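Side-chain contacts in glutamate receptor kainate-like protein (PDB 4ZDM), which probably forms a subunit of a glycine-activated ion channel, the ligand-binding domain described here holding glycine: residues G172-G177 with F186-E191; G117-S122 with P193-A198; I14-E17 with S22-S25; V93-S96 with V100-A103. One frame throughout, in Å; residues are numbered along the deposited sequence.

Contact 1 of 4, residues G172-G177 with F186-E191; sequences GSYGEG and FVFIDE. With GLY (glycine), chain B.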
loop_
_atom_site.group_PDB
_atom_site.type_symbol
_atom_site.label_atom_id
_atom_site.label_comp_id
_atom_site.label_asym_id
_atom_site.label_seq_id
_atom_site.Cartn_x
_atom_site.Cartn_y
_atom_site.Cartn_z
ATOM N N GLY A 172 0.232 -26.033 12.740
ATOM C CA GLY A 172 0.499 -24.643 12.447
ATOM C C GLY A 172 0.518 -24.286 10.971
ATOM O O GLY A 172 0.473 -23.117 10.612
ATOM N N SER A 173 0.606 -25.294 10.109
ATOM C CA SER A 173 0.669 -25.056 8.677
ATOM C C SER A 173 0.176 -26.282 7.920
ATOM O O SER A 173 0.169 -27.385 8.450
ATOM C CB SER A 173 2.088 -24.724 8.236
ATOM O OG SER A 173 2.932 -25.847 8.379
ATOM N N TYR A 174 -0.221 -26.056 6.677
ATOM C CA TYR A 174 -0.594 -27.108 5.749
ATOM C C TYR A 174 0.517 -28.131 5.607
ATOM O O TYR A 174 0.284 -29.340 5.687
ATOM C CB TYR A 174 -0.924 -26.459 4.415
ATOM C CG TYR A 174 -1.322 -27.319 3.288
ATOM C CD1 TYR A 174 -2.569 -27.922 3.273
ATOM C CD2 TYR A 174 -0.566 -27.390 2.150
ATOM C CE1 TYR A 174 -2.988 -28.628 2.169
ATOM C CE2 TYR A 174 -1.001 -28.073 1.045
ATOM C CZ TYR A 174 -2.222 -28.677 1.071
ATOM O OH TYR A 174 -2.718 -29.330 -0.060
ATOM N N GLY A 175 1.746 -27.631 5.422
ATOM C CA GLY A 175 2.894 -28.523 5.310
ATOM C C GLY A 175 3.070 -29.436 6.500
ATOM O O GLY A 175 3.417 -30.616 6.357
ATOM N N GLU A 176 2.859 -28.899 7.689
ATOM C CA GLU A 176 2.968 -29.695 8.886
ATOM C C GLU A 176 1.890 -30.766 8.941
ATOM O O GLU A 176 2.150 -31.904 9.330
ATOM C CB GLU A 176 2.914 -28.823 10.135
ATOM C CG GLU A 176 3.186 -29.652 11.351
ATOM C CD GLU A 176 3.195 -28.850 12.627
ATOM O OE1 GLU A 176 3.157 -27.610 12.538
ATOM O OE2 GLU A 176 3.271 -29.481 13.714
ATOM N N GLY A 177 0.668 -30.443 8.527
ATOM C CA GLY A 177 -0.369 -31.466 8.496
ATOM C C GLY A 177 -0.020 -32.611 7.558
ATOM O O GLY A 177 -0.229 -33.783 7.861
ATOM N N PHE A 186 -2.492 -40.844 11.364
ATOM C CA PHE A 186 -2.966 -39.460 11.455
ATOM C C PHE A 186 -3.766 -39.099 10.210
ATOM O O PHE A 186 -3.225 -39.131 9.102
ATOM C CB PHE A 186 -1.762 -38.537 11.608
ATOM C CG PHE A 186 -2.081 -37.072 11.740
ATOM C CD1 PHE A 186 -2.237 -36.275 10.618
ATOM C CD2 PHE A 186 -2.145 -36.472 12.992
ATOM C CE1 PHE A 186 -2.469 -34.891 10.748
ATOM C CE2 PHE A 186 -2.391 -35.111 13.115
ATOM C CZ PHE A 186 -2.557 -34.337 11.997
ATOM N N VAL A 187 -5.051 -38.749 10.392
ATOM C CA VAL A 187 -5.935 -38.323 9.313
ATOM C C VAL A 187 -5.867 -36.801 9.215
ATOM O O VAL A 187 -6.164 -36.103 10.182
ATOM C CB VAL A 187 -7.377 -38.782 9.534
ATOM C CG1 VAL A 187 -8.270 -38.282 8.453
ATOM C CG2 VAL A 187 -7.449 -40.323 9.581
ATOM N N PHE A 188 -5.443 -36.312 8.069
ATOM C CA PHE A 188 -5.398 -34.877 7.813
ATOM C C PHE A 188 -6.631 -34.503 7.042
ATOM O O PHE A 188 -6.892 -35.042 5.967
ATOM C CB PHE A 188 -4.126 -34.510 7.044
ATOM C CG PHE A 188 -3.896 -33.018 6.850
ATOM C CD1 PHE A 188 -4.203 -32.097 7.827
ATOM C CD2 PHE A 188 -3.289 -32.558 5.704
ATOM C CE1 PHE A 188 -3.988 -30.748 7.606
ATOM C CE2 PHE A 188 -3.042 -31.197 5.509
ATOM C CZ PHE A 188 -3.391 -30.304 6.466
ATOM N N ILE A 189 -7.410 -33.577 7.597
ATOM C CA ILE A 189 -8.627 -33.114 6.952
ATOM C C ILE A 189 -8.347 -31.726 6.355
ATOM O O ILE A 189 -8.167 -30.767 7.110
ATOM C CB ILE A 189 -9.829 -33.068 7.902
ATOM C CG1 ILE A 189 -10.109 -34.449 8.504
ATOM C CG2 ILE A 189 -11.026 -32.539 7.138
ATOM C CD1 ILE A 189 -11.069 -34.406 9.693
ATOM N N ASP A 190 -8.284 -31.656 5.036
ATOM C CA ASP A 190 -7.997 -30.383 4.370
ATOM C C ASP A 190 -8.653 -30.372 2.997
ATOM O O ASP A 190 -9.662 -31.017 2.798
ATOM C CB ASP A 190 -6.492 -30.131 4.353
ATOM C CG ASP A 190 -6.145 -28.644 4.253
ATOM O OD1 ASP A 190 -6.086 -28.104 3.147
ATOM O OD2 ASP A 190 -5.926 -28.026 5.308
ATOM N N GLU A 191 -8.143 -29.552 2.089
ATOM C CA GLU A 191 -8.905 -29.154 0.909
ATOM C C GLU A 191 -8.492 -29.848 -0.358
ATOM O O GLU A 191 -7.325 -29.846 -0.746
ATOM C CB GLU A 191 -8.780 -27.639 0.662
ATOM C CG GLU A 191 -9.215 -26.800 1.880
ATOM C CD GLU A 191 -9.203 -25.290 1.616
ATOM O OE1 GLU A 191 -8.529 -24.861 0.640
ATOM O OE2 GLU A 191 -9.900 -24.575 2.390
HETATM N N GLY B . -7.425 -22.301 0.948
HETATM C CA GLY B . -7.264 -22.233 2.423
HETATM C C GLY B . -8.050 -21.155 3.083
HETATM O O GLY B . -8.107 -21.064 4.320
HETATM O OXT GLY B . -8.670 -20.295 2.386
HETATM O O HOH W 1 -5.397 -27.867 -0.245
#
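Gly-177 lies flat against the ring of Phe-188, where helix 174-182 packs on strand 186-192. These two elements close a beta-alpha-beta crossover: strands 169-171 and 186-192 both run parallel to strand 140-144, which lies between them, and the helix spans the sheet on one side, as in folds of the periplasmic-binding-protein type. Gly-177 CA stands 3.8 Å from the centroid of the Phe-188 ring and only 10° off its normal, a CH-pi contact that brings the helix backbone close to the strand. The opposite face of the ring carries Asp-190 CB, so Phe-188 is held flat between the helix and a neighbour on its own strand. Its CE2 also reaches Tyr-174 CD1 at 4.0 Å. Further along, Phe-186 turns CE1 to Gly-177 O, 3.8 Å away.

Tyr-174 leaves the first turn of the helix with CG anti to its own N (chi1 179°), which carries the ring down to the strand. There the carboxylate of Asp-190 comes in at the ring edge, OD1 3.3 Å from Tyr-174 CE1, with the two planes 54° apart. The stronger partner of Asp-190 is Arg-147, a salt bridge through OD2. Ser-173 caps the helix start: its OG accepts from Glu-176 N at 3.1 Å. At the far end of the strand the extended side chain of Glu-191 enters the ligand pocket, where OE1 accepts from the amino N of bound glycine. A water at the backbone of Glu-191 meets Tyr-174 OH at 3.1 Å and lies 2.8 Å from Glu-191 O.

Contact 2 of 4, residues G117-S122 with P193-A198; sequences GALVKS and PGINYA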
loop_
_atom_site.group_PDB
_atom_site.type_symbol
_atom_site.label_atom_id
_atom_site.label_comp_id
_atom_site.label_asym_id
_atom_site.label_seq_id
_atom_site.Cartn_x
_atom_site.Cartn_y
_atom_site.Cartn_z
ATOM N N GLY A 117 -11.474 -33.158 2.184
ATOM C CA GLY A 117 -11.170 -34.573 2.162
ATOM C C GLY A 117 -10.374 -34.950 3.379
ATOM O O GLY A 117 -9.552 -34.191 3.852
ATOM N N ALA A 118 -10.624 -36.164 3.841
ATOM C CA ALA A 118 -9.902 -36.743 4.973
ATOM C C ALA A 118 -8.918 -37.761 4.411
ATOM O O ALA A 118 -9.368 -38.784 3.862
ATOM C CB ALA A 118 -10.877 -37.379 5.917
ATOM N N LEU A 119 -7.618 -37.463 4.477
ATOM C CA LEU A 119 -6.621 -38.326 3.867
ATOM C C LEU A 119 -5.744 -38.955 4.963
ATOM O O LEU A 119 -5.528 -38.363 6.035
ATOM C CB LEU A 119 -5.800 -37.548 2.829
ATOM C CG LEU A 119 -6.425 -37.428 1.438
ATOM C CD1 LEU A 119 -7.727 -36.638 1.416
ATOM C CD2 LEU A 119 -5.369 -36.824 0.493
ATOM N N VAL A 120 -5.252 -40.168 4.685
ATOM C CA VAL A 120 -4.534 -40.952 5.697
ATOM C C VAL A 120 -3.550 -41.866 4.992
ATOM O O VAL A 120 -3.797 -42.251 3.849
ATOM C CB VAL A 120 -5.538 -41.763 6.573
ATOM C CG1 VAL A 120 -6.216 -42.858 5.742
ATOM C CG2 VAL A 120 -4.863 -42.329 7.839
ATOM N N LYS A 121 -2.493 -42.248 5.711
ATOM C CA LYS A 121 -1.567 -43.297 5.215
ATOM C C LYS A 121 -2.283 -44.649 5.416
ATOM O O LYS A 121 -2.698 -44.973 6.511
ATOM C CB LYS A 121 -0.234 -43.243 5.949
ATOM C CG LYS A 121 0.842 -44.199 5.396
ATOM C CD LYS A 121 2.082 -44.162 6.301
ATOM C CE LYS A 121 2.990 -45.371 6.090
ATOM N NZ LYS A 121 4.066 -45.363 7.130
ATOM N N SER A 122 -2.491 -45.376 4.332
ATOM C CA SER A 122 -3.298 -46.607 4.374
ATOM C C SER A 122 -2.654 -47.669 5.254
ATOM O O SER A 122 -1.462 -47.944 5.129
ATOM C CB SER A 122 -3.504 -47.164 2.960
ATOM O OG SER A 122 -4.418 -48.256 2.977
ATOM N N PRO A 193 -9.087 -29.505 -4.491
ATOM C CA PRO A 193 -8.146 -30.449 -5.112
ATOM C C PRO A 193 -6.724 -30.332 -4.645
ATOM O O PRO A 193 -5.903 -31.206 -4.949
ATOM C CB PRO A 193 -8.242 -30.076 -6.607
ATOM C CG PRO A 193 -8.541 -28.662 -6.602
ATOM C CD PRO A 193 -9.467 -28.421 -5.416
ATOM N N GLY A 194 -6.400 -29.268 -3.943
ATOM C CA GLY A 194 -4.994 -29.019 -3.635
ATOM C C GLY A 194 -4.298 -30.173 -2.943
ATOM O O GLY A 194 -3.118 -30.447 -3.235
ATOM N N ILE A 195 -4.949 -30.814 -1.981
ATOM C CA ILE A 195 -4.298 -31.905 -1.279
ATOM C C ILE A 195 -4.049 -33.119 -2.189
ATOM O O ILE A 195 -3.167 -33.921 -1.885
ATOM C CB ILE A 195 -5.069 -32.274 0.004
ATOM C CG1 ILE A 195 -4.198 -33.133 0.903
ATOM C CG2 ILE A 195 -6.355 -32.997 -0.312
ATOM C CD1 ILE A 195 -4.782 -33.323 2.238
ATOM N N ASN A 196 -4.775 -33.239 -3.290
ATOM C CA ASN A 196 -4.495 -34.297 -4.238
ATOM C C ASN A 196 -3.263 -33.955 -5.043
ATOM O O ASN A 196 -2.485 -34.854 -5.385
ATOM C CB ASN A 196 -5.683 -34.530 -5.157
ATOM C CG ASN A 196 -6.895 -35.109 -4.449
ATOM O OD1 ASN A 196 -8.045 -34.852 -4.862
ATOM N ND2 ASN A 196 -6.682 -35.856 -3.397
ATOM N N TYR A 197 -3.020 -32.674 -5.338
ATOM C CA TYR A 197 -1.766 -32.273 -5.938
ATOM C C TYR A 197 -0.614 -32.556 -4.956
ATOM O O TYR A 197 0.437 -33.082 -5.322
ATOM C CB TYR A 197 -1.800 -30.780 -6.317
ATOM C CG TYR A 197 -0.455 -30.208 -6.689
ATOM C CD1 TYR A 197 0.392 -29.734 -5.709
ATOM C CD2 TYR A 197 -0.027 -30.150 -8.023
ATOM C CE1 TYR A 197 1.642 -29.235 -6.016
ATOM C CE2 TYR A 197 1.239 -29.635 -8.346
ATOM C CZ TYR A 197 2.053 -29.191 -7.321
ATOM O OH TYR A 197 3.303 -28.677 -7.639
ATOM N N ALA A 198 -0.795 -32.179 -3.704
ATOM C CA ALA A 198 0.272 -32.255 -2.690
ATOM C C ALA A 198 0.709 -33.693 -2.461
ATOM O O ALA A 198 1.876 -33.912 -2.077
ATOM C CB ALA A 198 -0.183 -31.626 -1.371
#
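Pro-193 O is gripped by two backbone N-H groups, those of Asn-196 (N to O 2.9 Å) and Tyr-197 (N to O 3.3 Å), and this winds residues 193-198 into the turn that presents Ile-195 and Asn-196 to Leu-119. The hydrophobic meeting is between Leu-119 and Ile-195, which reach toward each other tip to tip. A single methyl, Leu-119 CD2, does the touching: it sits 3.9 Å from Ile-195 CG1 and 4.0 Å from both CG2 and CD1, fitting into the angle between the two branches of the isoleucine. That angle faces the strand because CG1 of Ile-195 is swung anti to the backbone N (chi1 -165°), with CG2 between N and the carbonyl carbon.

Leu-119 belongs to strand 112-121, which pairs antiparallel with strand 186-192 in the mixed sheet of a periplasmic-binding-protein-like lobe, and the short helix 194-198 follows the latter strand after a cis peptide bond before Pro-193. The helix thereby folds back over the sheet face that also bears Phe-188, and Ile-195 touches both that ring and Tyr-174. Met-181 of helix 174-182 packs on Leu-119 as well.

The other methyl of Leu-119, CD1, stays on its own strand, 4.1 Å from Gly-117 CA. Toward solvent the edge of the contact is polar: the exposed Asn-196 brings its amide alongside the leucine, and Asn-196 ND2 lies 4.2 Å from Leu-119 CD2, a van der Waals distance.

Contact 3 of 4, residues I14-E17 with S22-S25; sequences IIPE and SEPS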
loop_
_atom_site.group_PDB
_atom_site.type_symbol
_atom_site.label_atom_id
_atom_site.label_comp_id
_atom_site.label_asym_id
_atom_site.label_seq_id
_atom_site.Cartn_x
_atom_site.Cartn_y
_atom_site.Cartn_z
ATOM N N ILE A 14 -0.471 -12.961 -0.339
ATOM C CA ILE A 14 -0.076 -14.319 -0.723
ATOM C C ILE A 14 0.399 -15.102 0.493
ATOM O O ILE A 14 0.930 -14.532 1.448
ATOM C CB ILE A 14 1.055 -14.343 -1.784
ATOM C CG1 ILE A 14 2.338 -13.751 -1.257
ATOM C CG2 ILE A 14 0.618 -13.581 -3.011
ATOM C CD1 ILE A 14 3.578 -14.158 -2.101
ATOM N N ILE A 15 0.259 -16.429 0.397
ATOM C CA ILE A 15 0.949 -17.426 1.208
ATOM C C ILE A 15 1.404 -18.474 0.232
ATOM O O ILE A 15 0.610 -19.038 -0.480
ATOM C CB ILE A 15 0.059 -18.051 2.286
ATOM C CG1 ILE A 15 -0.284 -17.022 3.365
ATOM C CG2 ILE A 15 0.770 -19.258 2.934
ATOM C CD1 ILE A 15 -1.260 -17.488 4.370
ATOM N N PRO A 16 2.684 -18.862 0.245
ATOM C CA PRO A 16 3.117 -19.964 -0.606
ATOM C C PRO A 16 2.393 -21.257 -0.257
ATOM O O PRO A 16 2.354 -21.674 0.919
ATOM C CB PRO A 16 4.606 -20.070 -0.288
ATOM C CG PRO A 16 5.009 -18.670 0.011
ATOM C CD PRO A 16 3.845 -18.194 0.868
ATOM N N GLU A 17 1.872 -21.896 -1.300
ATOM C CA GLU A 17 1.222 -23.206 -1.239
ATOM C C GLU A 17 0.988 -23.631 -2.653
ATOM O O GLU A 17 0.125 -23.068 -3.349
ATOM C CB GLU A 17 -0.083 -23.182 -0.458
ATOM C CG GLU A 17 -0.662 -24.564 -0.285
ATOM C CD GLU A 17 -1.982 -24.537 0.468
ATOM O OE1 GLU A 17 -1.974 -23.918 1.548
ATOM O OE2 GLU A 17 -2.951 -25.173 -0.009
ATOM N N SER A 22 4.022 -20.523 -5.512
ATOM C CA SER A 22 5.266 -21.127 -5.022
ATOM C C SER A 22 5.894 -20.410 -3.844
ATOM O O SER A 22 5.520 -19.303 -3.508
ATOM C CB SER A 22 6.263 -21.164 -6.177
ATOM O OG SER A 22 6.723 -19.866 -6.475
ATOM N N GLU A 23 6.861 -21.068 -3.186
ATOM C CA GLU A 23 7.807 -20.313 -2.371
ATOM C C GLU A 23 8.559 -19.314 -3.262
ATOM O O GLU A 23 8.701 -19.537 -4.466
ATOM C CB GLU A 23 8.810 -21.264 -1.690
ATOM C CG GLU A 23 8.198 -22.229 -0.758
ATOM C CD GLU A 23 7.696 -21.641 0.543
ATOM O OE1 GLU A 23 8.023 -20.504 0.903
ATOM O OE2 GLU A 23 6.978 -22.372 1.277
ATOM N N PRO A 24 9.078 -18.248 -2.673
ATOM C CA PRO A 24 9.943 -17.331 -3.437
ATOM C C PRO A 24 11.203 -18.067 -3.895
ATOM O O PRO A 24 11.678 -18.948 -3.172
ATOM C CB PRO A 24 10.282 -16.228 -2.439
ATOM C CG PRO A 24 10.010 -16.819 -1.080
ATOM C CD PRO A 24 8.899 -17.819 -1.275
ATOM N N SER A 25 11.682 -17.739 -5.083
ATOM C CA SER A 25 12.966 -18.281 -5.552
ATOM C C SER A 25 14.025 -18.112 -4.486
ATOM O O SER A 25 14.046 -17.172 -3.687
ATOM C CB SER A 25 13.376 -17.569 -6.826
ATOM O OG SER A 25 13.564 -16.233 -6.541
HETATM O O HOH W 2 4.706 -23.842 0.435
#
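Pro-16 presses its ring against Ser-22, Glu-23 and Pro-24 where the loop that follows strand 8-13 doubles back on itself. Neither segment is helix or strand, but Ser-22, Glu-23 and Pro-24 have backbone angles of the polyproline II type, an extended course that lays three successive residues along the proline.

The van der Waals contacts all converge on the CB and CG of Pro-16. Ser-22 O approaches CB to 3.4 Å; this carbonyl oxygen is buried here and has no hydrogen-bonding partner. Pro-24 adds a purely apolar touch, its CD 4.2 Å from Pro-16 CG. Glu-23 crosses the proline at about a right angle: its chain bends at CB-CG (chi2 -72°) and folds the carboxylate back, so that CD comes to rest 3.6 Å from Pro-16 CB.

No direct hydrogen bond joins the segments. One within 22-25 ties Ser-22 OG, the donor, to Glu-23 O at 2.8 Å, approaching from well above the carbonyl plane, and the same hydroxyl oxygen is bonded to Thr-38 N. Ser-25, a little farther on, pairs through its backbone with Cys-36 of the Cys-28 to Cys-36 disulfide.

The ionic contact is that of Glu-17, which forms a salt bridge with Arg-147.

A water makes the polar link between the segments. It donates to Glu-23 OE2 at 2.8 Å and, weakly, to Pro-16 O at 3.2 Å.

Contact 4 of 4, residues V93-S96 with V100-A103; sequences VALS and VRKA. With GLY (glycine), chain B.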
loop_
_atom_site.group_PDB
_atom_site.type_symbol
_atom_site.label_atom_id
_atom_site.label_comp_id
_atom_site.label_asym_id
_atom_site.label_seq_id
_atom_site.Cartn_x
_atom_site.Cartn_y
_atom_site.Cartn_z
ATOM N N VAL A 93 -4.372 -15.872 -2.928
ATOM C CA VAL A 93 -4.358 -17.322 -2.730
ATOM C C VAL A 93 -5.676 -17.881 -3.241
ATOM O O VAL A 93 -6.578 -17.111 -3.630
ATOM C CB VAL A 93 -4.150 -17.713 -1.285
ATOM C CG1 VAL A 93 -2.804 -17.142 -0.737
ATOM C CG2 VAL A 93 -5.305 -17.314 -0.361
ATOM N N ALA A 94 -5.821 -19.205 -3.216
ATOM C CA ALA A 94 -7.118 -19.824 -3.404
ATOM C C ALA A 94 -7.808 -19.746 -2.069
ATOM O O ALA A 94 -7.663 -20.585 -1.158
ATOM C CB ALA A 94 -6.958 -21.271 -3.903
ATOM N N LEU A 95 -8.525 -18.632 -1.906
ATOM C CA LEU A 95 -9.139 -18.321 -0.616
ATOM C C LEU A 95 -10.529 -18.899 -0.555
ATOM O O LEU A 95 -11.402 -18.594 -1.386
ATOM C CB LEU A 95 -9.193 -16.810 -0.382
ATOM C CG LEU A 95 -9.477 -16.384 1.045
ATOM C CD1 LEU A 95 -8.325 -16.709 1.988
ATOM C CD2 LEU A 95 -9.830 -14.903 1.117
ATOM N N SER A 96 -10.756 -19.781 0.412
ATOM C CA SER A 96 -12.019 -20.457 0.514
ATOM C C SER A 96 -13.108 -19.533 1.021
ATOM O O SER A 96 -12.984 -18.857 2.057
ATOM C CB SER A 96 -11.878 -21.651 1.447
ATOM O OG SER A 96 -10.774 -22.402 0.979
ATOM N N VAL A 100 -18.407 -17.405 7.550
ATOM C CA VAL A 100 -17.814 -16.539 8.563
ATOM C C VAL A 100 -16.932 -15.441 7.922
ATOM O O VAL A 100 -16.977 -14.270 8.337
ATOM C CB VAL A 100 -17.039 -17.337 9.560
ATOM C CG1 VAL A 100 -16.484 -16.394 10.589
ATOM C CG2 VAL A 100 -17.951 -18.328 10.283
ATOM N N ARG A 101 -16.120 -15.802 6.919
ATOM C CA ARG A 101 -15.382 -14.801 6.189
ATOM C C ARG A 101 -16.240 -13.852 5.397
ATOM O O ARG A 101 -15.960 -12.643 5.386
ATOM C CB ARG A 101 -14.405 -15.508 5.248
ATOM C CG ARG A 101 -13.311 -16.295 5.967
ATOM C CD ARG A 101 -12.490 -17.134 5.000
ATOM N NE ARG A 101 -11.351 -17.734 5.709
ATOM C CZ ARG A 101 -10.456 -18.491 5.104
ATOM N NH1 ARG A 101 -10.626 -18.870 3.832
ATOM N NH2 ARG A 101 -9.384 -18.915 5.747
ATOM N N LYS A 102 -17.258 -14.360 4.718
ATOM C CA LYS A 102 -18.102 -13.551 3.846
ATOM C C LYS A 102 -18.869 -12.483 4.647
ATOM O O LYS A 102 -19.293 -11.457 4.065
ATOM C CB LYS A 102 -19.047 -14.455 3.042
ATOM C CG LYS A 102 -19.843 -13.742 1.955
ATOM C CD LYS A 102 -20.820 -14.726 1.319
ATOM C CE LYS A 102 -22.133 -14.054 0.874
ATOM N NZ LYS A 102 -23.272 -15.058 0.711
ATOM N N ALA A 103 -19.023 -12.684 5.963
ATOM C CA ALA A 103 -19.649 -11.638 6.774
ATOM C C ALA A 103 -18.834 -10.360 6.768
ATOM O O ALA A 103 -19.363 -9.272 6.929
ATOM C CB ALA A 103 -19.811 -12.125 8.195
HETATM N N GLY B . -7.425 -22.301 0.948
HETATM C CA GLY B . -7.264 -22.233 2.423
HETATM C C GLY B . -8.050 -21.155 3.083
HETATM O O GLY B . -8.107 -21.064 4.320
HETATM O OXT GLY B . -8.670 -20.295 2.386
#
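Arg-101 NH1 spans two acceptors, Ser-96 O and the carboxylate of bound glycine. The bond from Arg-101 NH1 to Ser-96 O is 3.0 Å long and lies on a lone pair in the carbonyl plane; that from Arg-101 NH1 to glycine OXT is 2.8 Å and nearly straight at 171°. Arg-101 NH2 takes the other carboxylate oxygen, glycine O, at 2.9 Å, so the guanidinium meets the carboxylate edge-on with two donors side by side. Glycine OXT has a second donor in Ser-96 N, 2.9 Å away at 178°. At the amino end of the ligand, Ala-94 O accepts from glycine N at 2.7 Å, while Ser-96 OG is a weak partner. Leu-95 adds an apolar contact, its CD1 3.7 Å from Arg-101 NH1.

The second shell fixes these groups. Ala-94 is the centre of an inverse gamma turn, and Leu-95 is backbone hydrogen-bonded to Ala-218 of strand 205-221, which helps set the backbone of strand 94-96 beside the ligand. Ser-96 OG has its stronger bond with Glu-191. From helix 99-102 the arginine runs extended from CG to NE, delivering the guanidinium to the pocket. Gly-67 O accepts from NH2 too, helping to fix the rotation of the flat group, and the side chain also packs on Trp-76, Ile-80 and Leu-151.

An arginine holding the ligand's alpha-carboxylate together with strand backbone groups, and acceptors around its amino group, is the amino-acid recognition site characteristic of ionotropic glutamate receptor ligand-binding domains.

Contacts 1, 2 and 4 are buried, whereas contact 3 lies at the surface and is made of loop alone. Contacts 1 and 2 share one sheet, whose adjacent strands 186-192 and 112-121 are bonded through Asp-190 O and Gly-117 N; helix 194-198 follows the strand of contact 1, and Tyr-174 OH packs on Ile-195 CA. Contact 1 mixes aromatic packing with carboxylates, contact 2 is chiefly aliphatic and contact 4 ionic and polar; contacts 1 and 4 both reach the glycine and are joined by Glu-191 OE2 and Ser-96 OG. Contact 3 has no part in the ligand's first shell, but its Glu-17 packs on Tyr-174 of contact 1 and its Ile-15 on Val-93 of contact 4.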